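Local coordinates for FAD dependent oxidoreductase domain-containing protein (Deinococcus radiodurans R1, PDB 3C4N) that binds ADP in this crystal and is probably an FAD-dependent oxidoreductase of the ETF-QO/FixC family, its substrate and reaction being unknown, at residues A[56-61]-A[389-394]; A[79-84]-A[346-351]; A[200-205]-A[226-231]; A[258-263]-A[328-333]. All coordinates share one frame; numbering follows the deposited sequence.

Contact 1 of 4, residues A[56-61]-A[389-394]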
loop_
_atom_site.group_PDB
_atom_site.type_symbol
_atom_site.label_atom_id
_atom_site.label_comp_id
_atom_site.label_asym_id
_atom_site.label_seq_id
_atom_site.Cartn_x
_atom_site.Cartn_y
_atom_site.Cartn_z
ATOM N N ARG A 56 -11.189 -1.159 10.746
ATOM C CA ARG A 56 -11.890 -1.173 9.460
ATOM C C ARG A 56 -13.122 -2.059 9.532
ATOM O O ARG A 56 -14.093 -1.837 8.810
ATOM C CB ARG A 56 -10.987 -1.669 8.319
ATOM C CG ARG A 56 -9.819 -0.745 7.968
ATOM C CD ARG A 56 -10.280 0.673 7.709
ATOM N NE ARG A 56 -11.260 0.754 6.633
ATOM C CZ ARG A 56 -11.995 1.834 6.386
ATOM N NH1 ARG A 56 -11.863 2.916 7.137
ATOM N NH2 ARG A 56 -12.863 1.842 5.389
ATOM N N GLN A 57 -13.085 -3.069 10.393
ATOM C CA GLN A 57 -14.233 -3.950 10.522
ATOM C C GLN A 57 -15.207 -3.483 11.596
ATOM O O GLN A 57 -16.412 -3.723 11.492
ATOM C CB GLN A 57 -13.777 -5.380 10.797
ATOM C CG GLN A 57 -13.019 -5.968 9.634
ATOM C CD GLN A 57 -12.821 -7.454 9.764
ATOM O OE1 GLN A 57 -12.429 -7.944 10.824
ATOM N NE2 GLN A 57 -13.084 -8.186 8.682
ATOM N N LEU A 58 -14.687 -2.806 12.618
ATOM C CA LEU A 58 -15.525 -2.299 13.701
ATOM C C LEU A 58 -16.202 -0.971 13.330
ATOM O O LEU A 58 -17.359 -0.740 13.685
ATOM C CB LEU A 58 -14.694 -2.147 14.985
ATOM C CG LEU A 58 -14.329 -3.481 15.655
ATOM C CD1 LEU A 58 -13.165 -3.323 16.621
ATOM C CD2 LEU A 58 -15.566 -4.016 16.376
ATOM N N ALA A 59 -15.490 -0.111 12.603
ATOM C CA ALA A 59 -16.027 1.183 12.189
ATOM C C ALA A 59 -15.742 1.464 10.717
ATOM O O ALA A 59 -15.061 2.432 10.380
ATOM C CB ALA A 59 -15.433 2.285 13.050
ATOM N N PRO A 60 -16.300 0.641 9.816
ATOM C CA PRO A 60 -16.080 0.821 8.379
ATOM C C PRO A 60 -16.507 2.188 7.854
ATOM O O PRO A 60 -16.005 2.644 6.826
ATOM C CB PRO A 60 -16.880 -0.329 7.767
ATOM C CG PRO A 60 -18.049 -0.436 8.677
ATOM C CD PRO A 60 -17.430 -0.274 10.064
ATOM N N GLY A 61 -17.415 2.847 8.570
ATOM C CA GLY A 61 -17.892 4.152 8.141
ATOM C C GLY A 61 -17.008 5.302 8.577
ATOM O O GLY A 61 -17.281 6.464 8.269
ATOM N N GLU A 389 -8.726 -4.525 21.436
ATOM C CA GLU A 389 -9.307 -3.862 22.599
ATOM C C GLU A 389 -9.318 -2.360 22.306
ATOM O O GLU A 389 -10.323 -1.685 22.515
ATOM C CB GLU A 389 -8.443 -4.176 23.834
ATOM C CG GLU A 389 -9.067 -3.968 25.217
ATOM C CD GLU A 389 -9.039 -2.514 25.705
ATOM O OE1 GLU A 389 -8.029 -1.816 25.470
ATOM O OE2 GLU A 389 -10.027 -2.078 26.343
ATOM N N LEU A 390 -8.207 -1.843 21.787
ATOM C CA LEU A 390 -8.119 -0.421 21.477
ATOM C C LEU A 390 -9.079 -0.058 20.364
ATOM O O LEU A 390 -9.686 1.017 20.386
ATOM C CB LEU A 390 -6.697 -0.027 21.064
ATOM C CG LEU A 390 -6.565 1.430 20.600
ATOM C CD1 LEU A 390 -6.995 2.364 21.725
ATOM C CD2 LEU A 390 -5.140 1.717 20.151
ATOM N N ALA A 391 -9.216 -0.948 19.386
ATOM C CA ALA A 391 -10.123 -0.696 18.268
ATOM C C ALA A 391 -11.565 -0.571 18.757
ATOM O O ALA A 391 -12.287 0.340 18.345
ATOM C CB ALA A 391 -10.009 -1.807 17.225
ATOM N N GLN A 392 -11.974 -1.483 19.640
ATOM C CA GLN A 392 -13.324 -1.468 20.195
ATOM C C GLN A 392 -13.600 -0.132 20.877
ATOM O O GLN A 392 -14.588 0.534 20.570
ATOM C CB GLN A 392 -13.507 -2.617 21.200
ATOM C CG GLN A 392 -13.699 -3.992 20.552
ATOM C CD GLN A 392 -13.748 -5.155 21.563
ATOM O OE1 GLN A 392 -12.774 -5.408 22.284
ATOM N NE2 GLN A 392 -14.879 -5.874 21.602
ATOM N N ARG A 393 -12.718 0.269 21.786
ATOM C CA ARG A 393 -12.896 1.527 22.502
ATOM C C ARG A 393 -12.935 2.746 21.584
ATOM O O ARG A 393 -13.775 3.625 21.759
ATOM C CB ARG A 393 -11.806 1.687 23.576
ATOM C CG ARG A 393 -11.960 0.673 24.719
ATOM C CD ARG A 393 -11.042 0.924 25.922
ATOM N NE ARG A 393 -9.644 0.593 25.656
ATOM C CZ ARG A 393 -8.718 1.488 25.337
ATOM N NH1 ARG A 393 -9.056 2.770 25.249
ATOM N NH2 ARG A 393 -7.464 1.099 25.113
ATOM N N VAL A 394 -12.049 2.796 20.596
ATOM C CA VAL A 394 -12.016 3.926 19.675
ATOM C C VAL A 394 -13.306 3.976 18.864
ATOM O O VAL A 394 -13.888 5.043 18.631
ATOM C CB VAL A 394 -10.812 3.814 18.709
ATOM C CG1 VAL A 394 -10.892 4.895 17.631
ATOM C CG2 VAL A 394 -9.521 3.955 19.485
#

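Contact 2 of 4, residues A[79-84]-A[346-351]. With ADP (adenosine-5'-diphosphate), chain C.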
loop_
_atom_site.group_PDB
_atom_site.type_symbol
_atom_site.label_atom_id
_atom_site.label_comp_id
_atom_site.label_asym_id
_atom_site.label_seq_id
_atom_site.Cartn_x
_atom_site.Cartn_y
_atom_site.Cartn_z
ATOM N N THR A 79 8.662 -6.182 14.350
ATOM C CA THR A 79 7.727 -7.213 13.937
ATOM C C THR A 79 8.337 -8.296 13.045
ATOM O O THR A 79 8.037 -9.477 13.198
ATOM C CB THR A 79 6.536 -6.591 13.199
ATOM O OG1 THR A 79 5.765 -5.811 14.116
ATOM C CG2 THR A 79 5.667 -7.666 12.593
ATOM N N ILE A 80 9.194 -7.887 12.122
ATOM C CA ILE A 80 9.821 -8.806 11.195
ATOM C C ILE A 80 10.767 -9.811 11.861
ATOM O O ILE A 80 10.820 -10.968 11.449
ATOM C CB ILE A 80 10.576 -8.005 10.099
ATOM C CG1 ILE A 80 11.136 -8.947 9.035
ATOM C CG2 ILE A 80 11.693 -7.181 10.736
ATOM C CD1 ILE A 80 10.070 -9.680 8.245
ATOM N N LEU A 81 11.498 -9.386 12.892
ATOM C CA LEU A 81 12.442 -10.273 13.597
ATOM C C LEU A 81 11.831 -11.027 14.781
ATOM O O LEU A 81 12.440 -11.955 15.314
ATOM C CB LEU A 81 13.651 -9.473 14.112
ATOM C CG LEU A 81 14.516 -8.686 13.100
ATOM C CD1 LEU A 81 15.665 -7.954 13.818
ATOM C CD2 LEU A 81 15.061 -9.638 12.062
ATOM N N ALA A 82 10.644 -10.621 15.210
ATOM C CA ALA A 82 9.997 -11.283 16.335
ATOM C C ALA A 82 9.898 -12.784 16.039
ATOM O O ALA A 82 9.557 -13.177 14.930
ATOM C CB ALA A 82 8.598 -10.685 16.564
ATOM N N PRO A 83 10.204 -13.639 17.025
ATOM C CA PRO A 83 10.126 -15.079 16.790
ATOM C C PRO A 83 8.728 -15.637 16.577
ATOM O O PRO A 83 8.576 -16.756 16.094
ATOM C CB PRO A 83 10.826 -15.668 18.012
ATOM C CG PRO A 83 10.604 -14.652 19.064
ATOM C CD PRO A 83 10.833 -13.359 18.326
ATOM N N GLY A 84 7.703 -14.868 16.924
ATOM C CA GLY A 84 6.337 -15.356 16.754
ATOM C C GLY A 84 6.024 -16.634 17.531
ATOM O O GLY A 84 5.568 -17.631 16.967
ATOM N N PRO A 346 21.358 -9.396 12.980
ATOM C CA PRO A 346 19.951 -8.978 12.946
ATOM C C PRO A 346 19.523 -8.423 14.312
ATOM O O PRO A 346 19.643 -9.109 15.326
ATOM C CB PRO A 346 19.216 -10.275 12.602
ATOM C CG PRO A 346 20.205 -11.012 11.774
ATOM C CD PRO A 346 21.491 -10.796 12.538
ATOM N N GLY A 347 19.024 -7.188 14.331
ATOM C CA GLY A 347 18.617 -6.574 15.584
ATOM C C GLY A 347 17.492 -5.573 15.406
ATOM O O GLY A 347 17.264 -5.090 14.300
ATOM N N ALA A 348 16.789 -5.260 16.492
ATOM C CA ALA A 348 15.672 -4.319 16.444
ATOM C C ALA A 348 15.374 -3.741 17.815
ATOM O O ALA A 348 15.751 -4.314 18.837
ATOM C CB ALA A 348 14.428 -5.013 15.906
ATOM N N TRP A 349 14.695 -2.603 17.837
ATOM C CA TRP A 349 14.334 -1.990 19.109
ATOM C C TRP A 349 12.906 -2.370 19.493
ATOM O O TRP A 349 11.977 -2.210 18.699
ATOM C CB TRP A 349 14.450 -0.462 19.036
ATOM C CG TRP A 349 15.853 0.048 19.014
ATOM C CD1 TRP A 349 16.621 0.312 17.912
ATOM C CD2 TRP A 349 16.655 0.379 20.152
ATOM N NE1 TRP A 349 17.849 0.792 18.297
ATOM C CE2 TRP A 349 17.897 0.843 19.666
ATOM C CE3 TRP A 349 16.445 0.330 21.534
ATOM C CZ2 TRP A 349 18.929 1.258 20.520
ATOM C CZ3 TRP A 349 17.472 0.743 22.387
ATOM C CH2 TRP A 349 18.696 1.200 21.876
ATOM N N LEU A 350 12.739 -2.886 20.705
ATOM C CA LEU A 350 11.417 -3.259 21.185
ATOM C C LEU A 350 11.023 -2.360 22.334
ATOM O O LEU A 350 11.853 -2.010 23.177
ATOM C CB LEU A 350 11.370 -4.714 21.660
ATOM C CG LEU A 350 11.304 -5.815 20.585
ATOM C CD1 LEU A 350 12.678 -5.994 19.947
ATOM C CD2 LEU A 350 10.859 -7.124 21.237
ATOM N N ALA A 351 9.756 -1.962 22.351
ATOM C CA ALA A 351 9.267 -1.121 23.422
ATOM C C ALA A 351 9.134 -1.976 24.662
ATOM O O ALA A 351 8.879 -3.178 24.587
ATOM C CB ALA A 351 7.914 -0.512 23.062
HETATM P PB ADP C . 5.314 -2.911 16.785
HETATM O O1B ADP C . 4.854 -2.380 18.068
HETATM O O2B ADP C . 4.103 -3.568 15.971
HETATM O O3B ADP C . 6.466 -4.020 17.015
HETATM P PA ADP C . 7.098 -2.086 15.008
HETATM O O1A ADP C . 8.328 -1.599 15.662
HETATM O O2A ADP C . 7.232 -3.681 14.761
HETATM O O3A ADP C . 5.805 -1.727 15.888
HETATM O "O5'" ADP C . 6.722 -1.293 13.671
HETATM C "C5'" ADP C . 5.926 -0.205 14.031
HETATM C "C4'" ADP C . 5.942 0.842 12.949
HETATM O "O4'" ADP C . 5.871 2.282 13.123
HETATM C "C3'" ADP C . 7.308 0.512 12.433
HETATM O "O3'" ADP C . 7.234 -0.594 11.533
HETATM C "C2'" ADP C . 7.806 1.804 11.782
HETATM O "O2'" ADP C . 8.133 1.570 10.401
HETATM C "C1'" ADP C . 6.626 2.793 11.993
HETATM N N9 ADP C . 6.997 4.091 12.456
HETATM C C8 ADP C . 7.887 4.336 13.514
HETATM N N7 ADP C . 8.037 5.641 13.659
HETATM C C5 ADP C . 7.245 6.286 12.762
HETATM C C6 ADP C . 6.886 7.636 12.510
HETATM N N6 ADP C . 7.150 8.643 13.464
HETATM N N1 ADP C . 6.055 7.912 11.480
HETATM C C2 ADP C . 5.541 6.947 10.721
HETATM N N3 ADP C . 5.777 5.704 10.934
HETATM C C4 ADP C . 6.572 5.287 12.002
#

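Contact 3 of 4, residues A[200-205]-A[226-231]. With ADP (adenosine-5'-diphosphate), chain C.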
loop_
_atom_site.group_PDB
_atom_site.type_symbol
_atom_site.label_atom_id
_atom_site.label_comp_id
_atom_site.label_asym_id
_atom_site.label_seq_id
_atom_site.Cartn_x
_atom_site.Cartn_y
_atom_site.Cartn_z
ATOM N N GLY A 200 -3.775 18.817 17.343
ATOM C CA GLY A 200 -4.925 18.654 16.461
ATOM C C GLY A 200 -4.825 17.617 15.350
ATOM O O GLY A 200 -5.814 16.958 15.007
ATOM N N GLY A 201 -3.634 17.465 14.780
ATOM C CA GLY A 201 -3.467 16.507 13.704
ATOM C C GLY A 201 -2.072 15.926 13.561
ATOM O O GLY A 201 -1.354 15.710 14.542
ATOM N N VAL A 202 -1.684 15.675 12.319
ATOM C CA VAL A 202 -0.383 15.102 12.043
ATOM C C VAL A 202 0.318 15.864 10.930
ATOM O O VAL A 202 -0.328 16.483 10.087
ATOM C CB VAL A 202 -0.535 13.621 11.638
ATOM C CG1 VAL A 202 0.820 12.958 11.538
ATOM C CG2 VAL A 202 -1.419 12.903 12.650
ATOM N N ARG A 203 1.645 15.846 10.961
ATOM C CA ARG A 203 2.449 16.498 9.940
ATOM C C ARG A 203 3.184 15.359 9.254
ATOM O O ARG A 203 3.874 14.575 9.901
ATOM C CB ARG A 203 3.442 17.474 10.570
ATOM C CG ARG A 203 4.351 18.168 9.562
ATOM C CD ARG A 203 5.404 19.037 10.254
ATOM N NE ARG A 203 4.813 20.014 11.170
ATOM C CZ ARG A 203 3.981 20.984 10.804
ATOM N NH1 ARG A 203 3.633 21.118 9.527
ATOM N NH2 ARG A 203 3.497 21.819 11.716
ATOM N N LEU A 204 3.020 15.268 7.940
ATOM C CA LEU A 204 3.631 14.208 7.151
ATOM C C LEU A 204 4.844 14.669 6.362
ATOM O O LEU A 204 4.753 15.599 5.562
ATOM C CB LEU A 204 2.589 13.655 6.189
ATOM C CG LEU A 204 1.272 13.294 6.864
ATOM C CD1 LEU A 204 0.217 13.032 5.813
ATOM C CD2 LEU A 204 1.475 12.085 7.774
ATOM N N HIS A 205 5.973 14.002 6.574
ATOM C CA HIS A 205 7.199 14.333 5.856
ATOM C C HIS A 205 7.496 13.249 4.825
ATOM O O HIS A 205 7.334 12.066 5.115
ATOM C CB HIS A 205 8.378 14.450 6.825
ATOM C CG HIS A 205 8.150 15.433 7.927
ATOM N ND1 HIS A 205 7.331 15.165 9.003
ATOM C CD2 HIS A 205 8.577 16.708 8.090
ATOM C CE1 HIS A 205 7.259 16.232 9.777
ATOM N NE2 HIS A 205 8.004 17.183 9.245
ATOM N N GLY A 226 -9.496 13.174 14.058
ATOM C CA GLY A 226 -10.272 13.157 15.289
ATOM C C GLY A 226 -9.656 12.205 16.299
ATOM O O GLY A 226 -9.755 12.409 17.511
ATOM N N VAL A 227 -9.020 11.154 15.791
ATOM C CA VAL A 227 -8.380 10.173 16.647
ATOM C C VAL A 227 -7.044 9.766 16.051
ATOM O O VAL A 227 -6.953 9.486 14.856
ATOM C CB VAL A 227 -9.248 8.895 16.821
ATOM C CG1 VAL A 227 -8.597 7.970 17.840
ATOM C CG2 VAL A 227 -10.658 9.263 17.278
ATOM N N ILE A 228 -6.013 9.743 16.893
ATOM C CA ILE A 228 -4.658 9.379 16.484
ATOM C C ILE A 228 -4.103 8.234 17.331
ATOM O O ILE A 228 -3.919 8.372 18.545
ATOM C CB ILE A 228 -3.692 10.574 16.630
ATOM C CG1 ILE A 228 -4.120 11.707 15.692
ATOM C CG2 ILE A 228 -2.262 10.120 16.368
ATOM C CD1 ILE A 228 -3.317 12.984 15.849
ATOM N N ILE A 229 -3.836 7.108 16.677
ATOM C CA ILE A 229 -3.281 5.936 17.340
ATOM C C ILE A 229 -1.785 5.857 17.046
ATOM O O ILE A 229 -1.372 5.714 15.896
ATOM C CB ILE A 229 -3.972 4.648 16.849
ATOM C CG1 ILE A 229 -5.459 4.716 17.193
ATOM C CG2 ILE A 229 -3.324 3.426 17.469
ATOM C CD1 ILE A 229 -6.238 3.528 16.726
ATOM N N VAL A 230 -0.987 5.973 18.106
ATOM C CA VAL A 230 0.469 5.925 18.024
ATOM C C VAL A 230 0.979 4.499 18.188
ATOM O O VAL A 230 1.204 4.027 19.303
ATOM C CB VAL A 230 1.109 6.812 19.117
ATOM C CG1 VAL A 230 2.607 6.657 19.120
ATOM C CG2 VAL A 230 0.735 8.255 18.899
ATOM N N ALA A 231 1.163 3.828 17.053
ATOM C CA ALA A 231 1.652 2.449 17.002
ATOM C C ALA A 231 3.047 2.431 16.387
ATOM O O ALA A 231 3.332 1.592 15.541
ATOM C CB ALA A 231 0.717 1.602 16.163
HETATM P PB ADP C . 5.314 -2.911 16.785
HETATM O O1B ADP C . 4.854 -2.380 18.068
HETATM O O2B ADP C . 4.103 -3.568 15.971
HETATM O O3B ADP C . 6.466 -4.020 17.015
HETATM P PA ADP C . 7.098 -2.086 15.008
HETATM O O1A ADP C . 8.328 -1.599 15.662
HETATM O O2A ADP C . 7.232 -3.681 14.761
HETATM O O3A ADP C . 5.805 -1.727 15.888
HETATM O "O5'" ADP C . 6.722 -1.293 13.671
HETATM C "C5'" ADP C . 5.926 -0.205 14.031
HETATM C "C4'" ADP C . 5.942 0.842 12.949
HETATM O "O4'" ADP C . 5.871 2.282 13.123
HETATM C "C3'" ADP C . 7.308 0.512 12.433
HETATM O "O3'" ADP C . 7.234 -0.594 11.533
HETATM C "C2'" ADP C . 7.806 1.804 11.782
HETATM O "O2'" ADP C . 8.133 1.570 10.401
HETATM C "C1'" ADP C . 6.626 2.793 11.993
HETATM N N9 ADP C . 6.997 4.091 12.456
HETATM C C8 ADP C . 7.887 4.336 13.514
HETATM N N7 ADP C . 8.037 5.641 13.659
HETATM C C5 ADP C . 7.245 6.286 12.762
HETATM C C6 ADP C . 6.886 7.636 12.510
HETATM N N6 ADP C . 7.150 8.643 13.464
HETATM N N1 ADP C . 6.055 7.912 11.480
HETATM C C2 ADP C . 5.541 6.947 10.721
HETATM N N3 ADP C . 5.777 5.704 10.934
HETATM C C4 ADP C . 6.572 5.287 12.002
#

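Contact 4 of 4, residues A[258-263]-A[328-333]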
loop_
_atom_site.group_PDB
_atom_site.type_symbol
_atom_site.label_atom_id
_atom_site.label_comp_id
_atom_site.label_asym_id
_atom_site.label_seq_id
_atom_site.Cartn_x
_atom_site.Cartn_y
_atom_site.Cartn_z
ATOM N N PRO A 258 20.681 -13.383 16.689
ATOM C CA PRO A 258 21.649 -14.202 15.950
ATOM C C PRO A 258 21.108 -15.594 15.629
ATOM O O PRO A 258 20.334 -16.166 16.399
ATOM C CB PRO A 258 22.864 -14.228 16.881
ATOM C CG PRO A 258 22.274 -14.028 18.240
ATOM C CD PRO A 258 21.206 -12.994 18.009
ATOM N N ARG A 259 21.522 -16.130 14.483
ATOM C CA ARG A 259 21.073 -17.445 14.040
ATOM C C ARG A 259 22.006 -18.598 14.406
ATOM O O ARG A 259 23.229 -18.460 14.371
ATOM C CB ARG A 259 20.852 -17.452 12.528
ATOM C CG ARG A 259 20.477 -18.827 12.030
ATOM C CD ARG A 259 19.736 -18.796 10.723
ATOM N NE ARG A 259 19.847 -20.085 10.111
ATOM C CZ ARG A 259 18.963 -21.001 9.730
ATOM N NH1 ARG A 259 17.640 -20.925 9.833
ATOM N NH2 ARG A 259 19.516 -22.078 9.219
ATOM N N LEU A 260 21.409 -19.736 14.752
ATOM C CA LEU A 260 22.153 -20.930 15.118
ATOM C C LEU A 260 21.936 -21.998 14.052
ATOM O O LEU A 260 20.882 -22.635 14.001
ATOM C CB LEU A 260 21.678 -21.461 16.465
ATOM C CG LEU A 260 22.460 -22.666 16.998
ATOM C CD1 LEU A 260 23.819 -22.218 17.531
ATOM C CD2 LEU A 260 21.657 -23.331 18.098
ATOM N N ASP A 261 22.942 -22.202 13.208
ATOM C CA ASP A 261 22.832 -23.172 12.135
ATOM C C ASP A 261 23.043 -24.613 12.559
ATOM O O ASP A 261 24.094 -25.195 12.307
ATOM C CB ASP A 261 23.805 -22.812 11.015
ATOM C CG ASP A 261 23.450 -21.504 10.338
ATOM O OD1 ASP A 261 22.377 -21.426 9.712
ATOM O OD2 ASP A 261 24.240 -20.549 10.435
ATOM N N LEU A 262 22.044 -25.182 13.219
ATOM C CA LEU A 262 22.104 -26.571 13.644
ATOM C C LEU A 262 20.777 -27.229 13.281
ATOM O O LEU A 262 19.720 -26.604 13.386
ATOM C CB LEU A 262 22.371 -26.666 15.145
ATOM C CG LEU A 262 23.817 -26.351 15.536
ATOM C CD1 LEU A 262 23.951 -26.303 17.034
ATOM C CD2 LEU A 262 24.739 -27.410 14.958
ATOM N N LEU A 263 20.851 -28.482 12.838
ATOM C CA LEU A 263 19.684 -29.248 12.415
ATOM C C LEU A 263 18.394 -28.899 13.136
ATOM O O LEU A 263 18.326 -28.938 14.359
ATOM C CB LEU A 263 19.940 -30.746 12.573
ATOM C CG LEU A 263 18.852 -31.660 11.997
ATOM C CD1 LEU A 263 18.712 -31.383 10.505
ATOM C CD2 LEU A 263 19.224 -33.139 12.219
ATOM N N VAL A 328 23.957 -25.878 27.481
ATOM C CA VAL A 328 23.577 -25.937 26.073
ATOM C C VAL A 328 24.835 -25.873 25.201
ATOM O O VAL A 328 25.154 -24.846 24.608
ATOM C CB VAL A 328 22.615 -24.773 25.767
ATOM C CG1 VAL A 328 22.071 -24.870 24.353
ATOM C CG2 VAL A 328 21.489 -24.792 26.785
ATOM N N PRO A 329 25.557 -26.998 25.103
ATOM C CA PRO A 329 26.793 -27.109 24.321
ATOM C C PRO A 329 26.725 -26.482 22.937
ATOM O O PRO A 329 27.723 -25.961 22.438
ATOM C CB PRO A 329 27.027 -28.617 24.257
ATOM C CG PRO A 329 26.437 -29.100 25.547
ATOM C CD PRO A 329 25.140 -28.320 25.605
ATOM N N ALA A 330 25.548 -26.538 22.325
ATOM C CA ALA A 330 25.353 -25.985 20.995
ATOM C C ALA A 330 25.762 -24.514 20.931
ATOM O O ALA A 330 26.078 -24.000 19.864
ATOM C CB ALA A 330 23.891 -26.146 20.570
ATOM N N LEU A 331 25.754 -23.837 22.070
ATOM C CA LEU A 331 26.134 -22.438 22.091
ATOM C C LEU A 331 27.649 -22.267 22.063
ATOM O O LEU A 331 28.146 -21.153 21.926
ATOM C CB LEU A 331 25.557 -21.754 23.333
ATOM C CG LEU A 331 24.174 -21.121 23.195
ATOM C CD1 LEU A 331 23.225 -22.031 22.421
ATOM C CD2 LEU A 331 23.655 -20.818 24.576
ATOM N N ALA A 332 28.379 -23.374 22.171
ATOM C CA ALA A 332 29.833 -23.326 22.181
ATOM C C ALA A 332 30.499 -23.953 20.963
ATOM O O ALA A 332 31.727 -23.940 20.856
ATOM C CB ALA A 332 30.361 -23.984 23.444
ATOM N N GLY A 333 29.703 -24.489 20.040
ATOM C CA GLY A 333 30.257 -25.116 18.845
ATOM C C GLY A 333 30.383 -24.195 17.642
ATOM O O GLY A 333 30.633 -22.998 17.787
#

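Contact 1 of 4, residues A[56-61]-A[389-394]
Leu58, at the end of helix 46-58, packs against Ala391 and Gln392 of the C-terminal helix 379-398 in a small, apolar helix-to-helix contact near the surface of the nucleotide-binding domain. A single methyl does the touching on the first side: Leu58 CD1 lies 3.6 Å from Ala391 CB and 3.7 Å from the backbone Gln392 N. With CG anti to the carbonyl carbon (chi1 -73°), the leucine branch is carried across to the second helix, where Ala391 turns its CB toward it. Gln392 contributes differently. Its CB points away, yet Gln392 CG comes to 4.0 Å from Leu58 CD1, and the stem borders the methyl on the exposed side of the helix. The nearest CA atoms, Leu58 CA and Gln392 CA, are 6.9 Å apart, and no hydrogen bond joins the two segments. One turn apart on the same helix, Arg393 grips the carboxylate of Glu389 side-on, NE to OE2 at 2.8 Å and NH2 to OE1 at 3.0 Å. Ala391 also rests on Tyr54 and Leu55, while Leu390 and Val394 lie on strands 227-230 and 370-374; helix 379-398 thus packs against helix 46-58 and covers these two strands.

Contact 2 of 4, residues A[79-84]-A[346-351]
Leu81 reaches from the end of the short, weakly bonded helix 78-81 to the start of strand 347-352, where it meets Pro346, Gly347 and Ala348. Its CB points toward the strand, and CG follows anti to the carbonyl carbon (chi1 -58°) before the branch divides the work between two methyls. Leu81 CD2 lies 4.2 Å from Pro346 CB. Leu81 CD1 goes to the backbone, 3.3 Å from Gly347 O and 3.9 Å from Pro346 C, and also meets Ala348 CB at 3.8 Å. The contact thus joins a nucleotide-binding helix to an antiparallel strand of the second, mixed sheet, as strand 347-352 pairs there with strand 251-260, whose Phe257 also touches Leu81. Two residues back on the helix, Thr79 holds a phosphate of the bound ADP with two donors. Thr79 N gives a hydrogen bond to ADP O2A at 2.9 Å (148° at the hydrogen), and Thr79 OG1 gives another to the same oxygen at 2.7 Å. OG1, lying beside its own backbone N at chi1 -67°, brings both donors to one oxygen; it is further hydrogen-bonded to Arg46 N, in the glycine-rich turn after the first strand.

Contact 3 of 4, residues A[200-205]-A[226-231]
Ile228 and Val202 touch across two strands that belong to one mixed sheet but are not hydrogen-bonded to each other: the nearest CA atoms, Gly201 CA and Ile228 CA, are 7.7 Å apart, and only one side-chain tip bridges the gap. That tip is Ile228 CD1, which lies 3.6 Å from Gly201 O and 3.7 Å from Val202 CG2. Gly201, having no side chain, presents its carbonyl to the methyl, whereas Val202 turns its CB toward the other strand. Val202 CG2 is the branch anti to the carbonyl carbon and comes at Ile228 obliquely; on the other side, Ile228 CG1 is likewise anti to its carbonyl carbon (chi1 -63°), with CD1 extended beyond it (chi2 174°). All three residues are buried, and one methyl serves both a carbonyl and a valine. Ile228 is also flanked by Leu197 and Leu370, and Val202 by Ala195, whose backbone N is hydrogen-bonded to ADP. Strand 227-230 follows a corner at residue 226, strand 221-225 before it pairing antiparallel with 201-205, and runs parallel to strand 36-42. At its end, Ala231 O lies 3.5 Å from ADP C5'. The parallel strands beside the nucleotide and the antiparallel strands 194-198 and 201-205 fit the Rossmann-type dinucleotide-binding domain of FAD-dependent oxidoreductases, with the contact where its two parts meet.

Contact 4 of 4, residues A[258-263]-A[328-333]
The end of strand 251-260, which pairs with strands 284-288 and 347-352 in the second mixed sheet, and the residues following it pack against a 3-10 turn at 329-331, in the loop between helix 315-324 and strand 347-352. Two leucines, Leu260 and Leu262, close on Ala330 of that turn. Leu262 CD1 meets the methyl directly, 3.5 Å from Ala330 CB, after CG leaves anti to the carbonyl carbon (chi1 -75°). Leu260 CG is instead anti to the backbone N (chi1 -176°), and its two methyls divide: CD1 lies 3.7 Å from Ala330 O, and CD2 stands 4.4 Å from Ala330 CB. Between the leucines, Asp261 is the centre of an inverse gamma turn, marked by Leu262 N bonding to Leu260 O at 2.9 Å, so that Leu260 and Leu262 both turn their CB toward Ala330. The aspartate takes no part; Arg259 grips it side-on, NE and NH2 both on OD1 at 2.9 Å and 3.0 Å, with OD1 in the guanidinium plane. Leu151 touches both Leu262 and Ala330. No hydrogen bond or charge pair crosses, which implies that dispersion and burial of methyls hold the segments together; the Arg259-Asp261 ion pair lies within segment 258-263.

All four contacts are carried by methyl groups, with no hydrogen bond across any of them, but they differ in place. Contact 3 is wholly buried and contact 4 largely so, whereas contacts 1 and 2 each include an exposed residue. Contacts 1 and 3 touch one another, Leu390 CD2 to Ile229 CG2 being 3.7 Å, and serve the same nucleotide-binding sheet, one from its covering helix. Contacts 2 and 4 reach the second sheet through neighbouring strands, 347-352 and 251-260, though their nearest atoms are about 5 Å apart. ADP touches contacts 2 and 3; contact 4 lies away from it, its centre about 44 Å from contact 3's but about 20 Å from contact 2's.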